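PDB 6XSO: cellulase from Uncultured bacterium, which probably hydrolyses internal beta-1,4 linkages of cellulose and related plant polysaccharides such as xylan, as a broad-specificity GH5_4 endoglucanase. Local coordinates for residues K277-S280 and A281-D285. Numbering follows the deposited sequence.
Sequences KTIS and AIRTD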
loop_
_atom_site.group_PDB
_atom_site.type_symbol
_atom_site.label_atom_id
_atom_site.label_comp_id
_atom_site.label_asym_id
_atom_site.label_seq_id
_atom_site.Cartn_x
_atom_site.Cartn_y
_atom_site.Cartn_z
ATOM N N LYS A 277 15.545 9.316 20.538
ATOM C CA LYS A 277 16.427 9.953 19.579
ATOM C C LYS A 277 16.234 11.463 19.582
ATOM O O LYS A 277 15.154 11.979 19.898
ATOM C CB LYS A 277 16.161 9.433 18.168
ATOM C CG LYS A 277 16.458 7.956 17.997
ATOM C CD LYS A 277 16.203 7.505 16.588
ATOM C CE LYS A 277 16.433 6.003 16.454
ATOM N NZ LYS A 277 16.127 5.527 15.078
ATOM N N THR A 278 17.297 12.160 19.202
ATOM C CA THR A 278 17.202 13.587 18.980
ATOM C C THR A 278 16.664 13.828 17.575
ATOM O O THR A 278 16.727 12.959 16.704
ATOM C CB THR A 278 18.571 14.240 19.059
ATOM O OG1 THR A 278 19.358 13.776 17.951
ATOM C CG2 THR A 278 19.262 13.906 20.387
ATOM N N ILE A 279 16.143 15.035 17.351
ATOM C CA ILE A 279 15.607 15.330 16.028
ATOM C C ILE A 279 16.709 15.301 14.974
ATOM O O ILE A 279 16.471 14.893 13.830
ATOM C CB ILE A 279 14.793 16.636 16.014
ATOM C CG1 ILE A 279 14.120 16.818 14.646
ATOM C CG2 ILE A 279 15.669 17.855 16.359
ATOM C CD1 ILE A 279 13.189 15.700 14.199
ATOM N N SER A 280 17.935 15.683 15.339
ATOM C CA SER A 280 19.034 15.573 14.388
ATOM C C SER A 280 19.249 14.121 13.957
ATOM O O SER A 280 19.418 13.827 12.768
ATOM C CB SER A 280 20.310 16.153 14.988
ATOM O OG SER A 280 21.406 15.876 14.137
ATOM N N ALA A 281 19.251 13.196 14.915
ATOM C CA ALA A 281 19.442 11.794 14.573
ATOM C C ALA A 281 18.292 11.277 13.714
ATOM O O ALA A 281 18.506 10.462 12.799
ATOM C CB ALA A 281 19.602 10.971 15.852
ATOM N N ILE A 282 17.062 11.712 14.018
ATOM C CA ILE A 282 15.882 11.297 13.253
ATOM C C ILE A 282 15.994 11.746 11.803
ATOM O O ILE A 282 15.715 10.975 10.875
ATOM C CB ILE A 282 14.595 11.837 13.912
ATOM C CG1 ILE A 282 14.354 11.129 15.246
ATOM C CG2 ILE A 282 13.382 11.658 12.988
ATOM C CD1 ILE A 282 13.447 11.886 16.217
ATOM N N ARG A 283 16.385 13.008 11.589
ATOM C CA ARG A 283 16.558 13.509 10.226
ATOM C C ARG A 283 17.596 12.694 9.471
ATOM O O ARG A 283 17.413 12.380 8.289
ATOM C CB ARG A 283 16.944 14.988 10.245
ATOM C CG ARG A 283 15.809 15.868 10.707
ATOM C CD ARG A 283 16.170 17.337 10.593
ATOM N NE ARG A 283 15.131 18.183 11.160
ATOM C CZ ARG A 283 15.312 19.060 12.149
ATOM N NH1 ARG A 283 16.507 19.244 12.707
ATOM N NH2 ARG A 283 14.269 19.764 12.564
ATOM N N THR A 284 18.697 12.341 10.137
ATOM C CA THR A 284 19.704 11.494 9.507
ATOM C C THR A 284 19.159 10.109 9.166
ATOM O O THR A 284 19.458 9.561 8.097
ATOM C CB THR A 284 20.913 11.393 10.439
ATOM O OG1 THR A 284 21.446 12.705 10.640
ATOM C CG2 THR A 284 21.964 10.489 9.838
ATOM N N ASP A 285 18.368 9.518 10.063
ATOM C CA ASP A 285 17.755 8.232 9.771
ATOM C C ASP A 285 16.834 8.335 8.562
ATOM O O ASP A 285 16.794 7.441 7.709
ATOM C CB ASP A 285 16.917 7.761 10.956
ATOM C CG ASP A 285 17.735 7.255 12.111
ATOM O OD1 ASP A 285 18.934 6.912 11.942
ATOM O OD2 ASP A 285 17.148 7.191 13.216
#
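Lys277 runs alongside the first turn of the helix 279-298 to reach Asp285. Its CB rests 3.8 Å from Ile282 CG1; beyond CG the chain is fully extended, chi2 -179°, which brings CD and CE each to 3.5 Å from Asp285 OD2 before NZ closes a salt bridge of 2.7 Å to that same oxygen. NZ meets OD2 on its syn side, 33° out of the carboxylate plane, and also bonds the carbonyl of Thr273. Shortening this side chain to an alanine would probably leave the Asp285 carboxylate without this charged mate and freer to turn. Thr278, next in sequence, is the N-cap: its first torsion (chi1 67°) places OG1 between the backbone N and the carbonyl carbon, where it accepts from Ala281 N at 3.1 Å, while its carbonyl takes the Ile282 N-H. This is the start of the helix that follows strand 264-270 in a beta-alpha-beta unit of the family 5 TIM barrel, and the Ile282 side chain packs on Leu327 and Phe331 of the helix 325-341. Ile279, the residue after the N-cap, sets CG1 over the centre of one face of the Arg283 guanidinium, 3.6 Å from CZ. Ser280 O is gripped twice by Thr284, whose N and OG1, both 3.1 Å from Ser280 O, come from opposite faces of the carbonyl plane.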